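PDB 2IM5: nicotinate phosphoribosyltransferase from Porphyromonas gingivalis, which probably makes nicotinate mononucleotide from nicotinate and phosphoribosyl diphosphate with the help of ATP, a step toward NAD. Local coordinates for residues P139-V144 with S172-D177; C365-D370 with K374-P379. All blocks are in the same frame, centred on the assembly; numbering follows the deposited sequence.

Contact 1 (P139-V144 with S172-D177)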
loop_
_atom_site.group_PDB
_atom_site.type_symbol
_atom_site.label_atom_id
_atom_site.label_comp_id
_atom_site.label_asym_id
_atom_site.label_seq_id
_atom_site.Cartn_x
_atom_site.Cartn_y
_atom_site.Cartn_z
ATOM N N PRO A 139 11.365 -6.724 21.084
ATOM C CA PRO A 139 10.046 -6.250 21.496
ATOM C C PRO A 139 9.704 -6.615 22.939
ATOM O O PRO A 139 10.154 -7.636 23.459
ATOM C CB PRO A 139 9.125 -6.934 20.497
ATOM C CG PRO A 139 9.786 -8.263 20.324
ATOM C CD PRO A 139 11.253 -7.903 20.207
ATOM N N ASP A 140 8.928 -5.760 23.590
ATOM C CA ASP A 140 8.482 -6.032 24.949
ATOM C C ASP A 140 7.159 -6.763 24.750
ATOM O O ASP A 140 6.097 -6.148 24.681
ATOM C CB ASP A 140 8.243 -4.733 25.718
ATOM C CG ASP A 140 7.639 -4.976 27.086
ATOM O OD1 ASP A 140 7.389 -6.156 27.431
ATOM O OD2 ASP A 140 7.410 -3.987 27.812
ATOM N N TRP A 141 7.236 -8.079 24.638
ATOM C CA TRP A 141 6.050 -8.879 24.406
ATOM C C TRP A 141 4.910 -8.628 25.375
ATOM O O TRP A 141 3.746 -8.745 25.004
ATOM C CB TRP A 141 6.429 -10.354 24.384
ATOM C CG TRP A 141 7.194 -10.694 23.160
ATOM C CD1 TRP A 141 8.529 -10.982 23.072
ATOM C CD2 TRP A 141 6.680 -10.754 21.825
ATOM N NE1 TRP A 141 8.877 -11.221 21.762
ATOM C CE2 TRP A 141 7.762 -11.086 20.975
ATOM C CE3 TRP A 141 5.409 -10.558 21.264
ATOM C CZ2 TRP A 141 7.612 -11.227 19.589
ATOM C CZ3 TRP A 141 5.257 -10.697 19.884
ATOM C CH2 TRP A 141 6.357 -11.030 19.063
ATOM N N LYS A 142 5.238 -8.266 26.609
ATOM C CA LYS A 142 4.206 -7.999 27.596
ATOM C C LYS A 142 3.387 -6.811 27.120
ATOM O O LYS A 142 2.160 -6.817 27.195
ATOM C CB LYS A 142 4.825 -7.692 28.960
ATOM C CG LYS A 142 3.795 -7.411 30.045
ATOM C CD LYS A 142 4.433 -7.353 31.427
ATOM C CE LYS A 142 3.374 -7.224 32.509
ATOM N NZ LYS A 142 3.962 -7.342 33.878
ATOM N N GLN A 143 4.074 -5.787 26.628
ATOM C CA GLN A 143 3.382 -4.610 26.131
ATOM C C GLN A 143 2.618 -4.915 24.844
ATOM O O GLN A 143 1.496 -4.443 24.654
ATOM C CB GLN A 143 4.354 -3.467 25.863
ATOM C CG GLN A 143 3.624 -2.229 25.375
ATOM C CD GLN A 143 4.545 -1.096 25.015
ATOM O OE1 GLN A 143 5.389 -0.690 25.816
ATOM N NE2 GLN A 143 4.387 -0.563 23.804
ATOM N N VAL A 144 3.235 -5.685 23.956
ATOM C CA VAL A 144 2.580 -6.052 22.707
ATOM C C VAL A 144 1.248 -6.726 23.044
ATOM O O VAL A 144 0.201 -6.332 22.538
ATOM C CB VAL A 144 3.449 -7.026 21.876
ATOM C CG1 VAL A 144 2.683 -7.498 20.657
ATOM C CG2 VAL A 144 4.741 -6.339 21.447
ATOM N N SER A 172 8.667 -6.914 12.976
ATOM C CA SER A 172 9.069 -8.224 12.470
ATOM C C SER A 172 7.819 -9.005 12.072
ATOM O O SER A 172 6.700 -8.630 12.434
ATOM C CB SER A 172 9.813 -9.016 13.548
ATOM O OG SER A 172 8.964 -9.272 14.653
ATOM N N LEU A 173 8.019 -10.098 11.340
ATOM C CA LEU A 173 6.911 -10.948 10.911
ATOM C C LEU A 173 6.239 -11.491 12.173
ATOM O O LEU A 173 5.010 -11.540 12.284
ATOM C CB LEU A 173 7.443 -12.128 10.085
ATOM C CG LEU A 173 6.532 -12.901 9.114
ATOM C CD1 LEU A 173 6.972 -14.364 9.097
ATOM C CD2 LEU A 173 5.073 -12.812 9.508
ATOM N N GLU A 174 7.070 -11.897 13.123
ATOM C CA GLU A 174 6.606 -12.455 14.385
ATOM C C GLU A 174 5.697 -11.482 15.127
ATOM O O GLU A 174 4.663 -11.875 15.657
ATOM C CB GLU A 174 7.813 -12.829 15.243
ATOM C CG GLU A 174 7.473 -13.428 16.585
ATOM C CD GLU A 174 8.700 -13.973 17.275
ATOM O OE1 GLU A 174 9.710 -13.237 17.369
ATOM O OE2 GLU A 174 8.656 -15.137 17.720
ATOM N N VAL A 175 6.078 -10.210 15.164
ATOM C CA VAL A 175 5.245 -9.217 15.829
ATOM C C VAL A 175 3.914 -9.014 15.081
ATOM O O VAL A 175 2.850 -8.994 15.708
ATOM C CB VAL A 175 5.977 -7.869 15.958
ATOM C CG1 VAL A 175 5.005 -6.783 16.385
ATOM C CG2 VAL A 175 7.116 -7.994 16.969
ATOM N N GLU A 176 3.961 -8.871 13.754
ATOM C CA GLU A 176 2.722 -8.681 12.997
ATOM C C GLU A 176 1.825 -9.907 13.143
ATOM O O GLU A 176 0.609 -9.783 13.263
ATOM C CB GLU A 176 2.988 -8.427 11.500
ATOM C CG GLU A 176 1.686 -8.361 10.681
ATOM C CD GLU A 176 1.865 -8.032 9.183
ATOM O OE1 GLU A 176 2.951 -8.285 8.603
ATOM O OE2 GLU A 176 0.884 -7.534 8.580
ATOM N N ASP A 177 2.436 -11.086 13.144
ATOM C CA ASP A 177 1.700 -12.337 13.274
ATOM C C ASP A 177 0.932 -12.391 14.593
ATOM O O ASP A 177 -0.268 -12.654 14.614
ATOM C CB ASP A 177 2.668 -13.521 13.201
ATOM C CG ASP A 177 1.957 -14.857 13.067
ATOM O OD1 ASP A 177 0.796 -14.975 13.507
ATOM O OD2 ASP A 177 2.564 -15.803 12.532
#
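The indole of W141 reaches across to E174 and V175 where two N-capped helices, 141-157 and 173-186, meet through their first turns. W141 sits in the opening turn of its helix, with CG anti to its carbonyl carbon (chi1 -71°), and from there the six-membered end of the ring extends to the other helix. A wide, flat side chain suits this place, since it can span the distance between the two segments, whose nearest CA atoms, of P139 and V175, are 8.0 Å apart. The leading atom of the ring, W141 CH2, lies 3.6 Å from E174 CG and 3.8 Å from V175 CG2, both approached obliquely to the ring. The two side chains W141 and E174 cross at about a right angle, with ring and carboxylate planes 81° apart. With CG anti to its backbone N and the chain extended, E174 carries CG and its carboxylate past the end of the indole while the residue remains exposed; the contact is van der Waals, and no hydrogen bond joins the two segments. V175 is buried and branched: CG2 is the methyl turned to the indole, and P139 CB also approaches it, at 4.2 Å. The rigid apolar ring of P139 gives V175 CG2 and the indole a surface to rest on; its CG lies over one face of the indole, toward the rim. Beyond the pair, W141 also touches R178 and V144 touches V179, continuing the packing along helix 173-186. Each helix is preceded by a short polar N-cap residue. D140 OD1 accepts weakly from the backbone N of K142 and Q143, whereas S172 caps with a single bond, its OG lying 3.1 Å from V175 N, the backbone of the very residue whose methyl meets the indole.

Contact 2 (C365-D370 with K374-P379)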
loop_
_atom_site.group_PDB
_atom_site.type_symbol
_atom_site.label_atom_id
_atom_site.label_comp_id
_atom_site.label_asym_id
_atom_site.label_seq_id
_atom_site.Cartn_x
_atom_site.Cartn_y
_atom_site.Cartn_z
ATOM N N CYS A 365 7.801 9.359 -12.722
ATOM C CA CYS A 365 6.519 9.335 -12.029
ATOM C C CYS A 365 6.582 10.301 -10.855
ATOM O O CYS A 365 7.621 10.445 -10.215
ATOM C CB CYS A 365 6.212 7.931 -11.492
ATOM S SG CYS A 365 6.064 6.627 -12.746
ATOM N N VAL A 366 5.474 10.973 -10.571
ATOM C CA VAL A 366 5.440 11.893 -9.452
ATOM C C VAL A 366 4.165 11.684 -8.656
ATOM O O VAL A 366 3.226 11.036 -9.118
ATOM C CB VAL A 366 5.507 13.374 -9.910
ATOM C CG1 VAL A 366 6.741 13.607 -10.757
ATOM C CG2 VAL A 366 4.265 13.741 -10.682
ATOM N N LYS A 367 4.153 12.228 -7.447
ATOM C CA LYS A 367 3.002 12.147 -6.559
ATOM C C LYS A 367 2.942 13.479 -5.831
ATOM O O LYS A 367 3.959 13.952 -5.331
ATOM C CB LYS A 367 3.175 11.012 -5.550
ATOM C CG LYS A 367 2.047 10.949 -4.538
ATOM C CD LYS A 367 2.316 9.904 -3.483
ATOM C CE LYS A 367 1.372 10.082 -2.305
ATOM N NZ LYS A 367 1.726 9.149 -1.197
ATOM N N LEU A 368 1.761 14.082 -5.770
ATOM C CA LEU A 368 1.619 15.377 -5.122
ATOM C C LEU A 368 1.048 15.371 -3.700
ATOM O O LEU A 368 1.499 16.144 -2.852
ATOM C CB LEU A 368 0.785 16.293 -6.013
ATOM C CG LEU A 368 1.303 16.476 -7.450
ATOM C CD1 LEU A 368 0.406 17.461 -8.189
ATOM C CD2 LEU A 368 2.743 16.978 -7.432
ATOM N N SER A 369 0.069 14.512 -3.437
ATOM C CA SER A 369 -0.573 14.430 -2.115
ATOM C C SER A 369 -1.365 15.694 -1.774
ATOM O O SER A 369 -1.287 16.695 -2.482
ATOM C CB SER A 369 0.462 14.189 -1.008
ATOM O OG SER A 369 0.842 15.409 -0.386
ATOM N N ASP A 370 -2.127 15.642 -0.684
ATOM C CA ASP A 370 -2.928 16.781 -0.259
ATOM C C ASP A 370 -2.229 17.681 0.752
ATOM O O ASP A 370 -2.843 18.577 1.323
ATOM C CB ASP A 370 -4.263 16.318 0.326
ATOM C CG ASP A 370 -5.222 15.816 -0.738
ATOM O OD1 ASP A 370 -5.226 16.385 -1.849
ATOM O OD2 ASP A 370 -5.980 14.865 -0.460
ATOM N N LYS A 374 4.530 18.823 0.262
ATOM C CA LYS A 374 4.891 17.408 0.313
ATOM C C LYS A 374 4.687 16.750 -1.043
ATOM O O LYS A 374 3.578 16.334 -1.377
ATOM C CB LYS A 374 4.051 16.682 1.360
ATOM C CG LYS A 374 4.355 17.096 2.786
ATOM C CD LYS A 374 5.798 16.787 3.163
ATOM C CE LYS A 374 6.028 17.009 4.653
ATOM N NZ LYS A 374 5.143 16.130 5.476
ATOM N N HIS A 375 5.764 16.657 -1.817
ATOM C CA HIS A 375 5.717 16.066 -3.147
ATOM C C HIS A 375 6.871 15.081 -3.284
ATOM O O HIS A 375 7.884 15.207 -2.600
ATOM C CB HIS A 375 5.865 17.164 -4.204
ATOM C CG HIS A 375 4.851 18.259 -4.088
ATOM N ND1 HIS A 375 5.093 19.544 -4.528
ATOM C CD2 HIS A 375 3.583 18.258 -3.612
ATOM C CE1 HIS A 375 4.018 20.286 -4.326
ATOM N NE2 HIS A 375 3.087 19.531 -3.771
ATOM N N THR A 376 6.719 14.101 -4.166
ATOM C CA THR A 376 7.776 13.124 -4.383
ATOM C C THR A 376 8.005 12.914 -5.872
ATOM O O THR A 376 7.061 12.940 -6.658
ATOM C CB THR A 376 7.442 11.766 -3.741
ATOM O OG1 THR A 376 6.233 11.252 -4.305
ATOM C CG2 THR A 376 7.267 11.915 -2.241
ATOM N N GLY A 377 9.266 12.713 -6.245
ATOM C CA GLY A 377 9.609 12.499 -7.636
ATOM C C GLY A 377 10.565 13.547 -8.171
ATOM O O GLY A 377 10.870 14.533 -7.499
ATOM N N GLU A 378 11.041 13.322 -9.389
ATOM C CA GLU A 378 11.955 14.238 -10.045
ATOM C C GLU A 378 11.357 15.649 -10.021
ATOM O O GLU A 378 10.250 15.876 -10.515
ATOM C CB GLU A 378 12.182 13.770 -11.485
ATOM C CG GLU A 378 13.217 14.566 -12.259
ATOM C CD GLU A 378 14.553 14.627 -11.541
ATOM O OE1 GLU A 378 15.008 13.577 -11.029
ATOM O OE2 GLU A 378 15.148 15.728 -11.495
ATOM N N PRO A 379 12.082 16.613 -9.426
ATOM C CA PRO A 379 11.667 18.018 -9.311
ATOM C C PRO A 379 11.151 18.626 -10.615
ATOM O O PRO A 379 10.115 19.286 -10.626
ATOM C CB PRO A 379 12.936 18.705 -8.822
ATOM C CG PRO A 379 13.546 17.663 -7.950
ATOM C CD PRO A 379 13.396 16.409 -8.789
HETATM O O HOH W 1 10.345 10.663 -10.418
HETATM O O HOH W 2 0.694 19.021 -2.851
#
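K367 and T376 pair backbone to backbone in a single antiparallel bridge, a hydrogen-bonded pair within the hairpin-like loop between strand 363-364 and helix 379-389. K367 N donates to T376 O at 3.1 Å, tilted 18° from the carbonyl plane; T376 N returns a bond to K367 O at 3.0 Å, in that carbonyl's plane. Beyond the bridge, water takes over: one molecule donates to C365 O and accepts from E378 N. G377, with no side chain, suits the close pairing here, its CA coming 3.8 Å from C365 O. At the other end, S369 OG accepts from V371 N and has L368 O and K374 O, both acceptors, within hydrogen-bonding distance, with one proton for the two. A second water, 3.0 Å from L368 O, probably donates to it and lies 2.6 Å from H375 NE2, both it and L368 O at the edge of the imidazole, in plane. Over one face of that ring rests L368 CD2, 4.2 Å from the H375 centroid in a CH-pi contact. H375 thus suits a boundary, offering a polar edge and an apolar face. The chemistry implies a short backbone pairing whose ends are completed by water and a hydroxyl with two candidate acceptors.

How the contacts relate
Contacts 1 and 2 follow one another along the chain, their centres 34 Å apart and nearest atoms about 19 Å apart, and they share no helix or strand. Both are partly buried, neither being pure core or pure surface. Contact 1 joins the starts of two helices and relies on side chains alone, with each capping bond kept within its own segment. Contact 2 lies in an irregular loop between a short edge strand of the antiparallel sheet and the helix 379-389, and there main-chain hydrogen bonds and water bridges supply most polar contacts, beside one CH-pi contact. K367 also touches H213, the predicted phosphohistidine, unphosphorylated here, which places contact 2 near that residue.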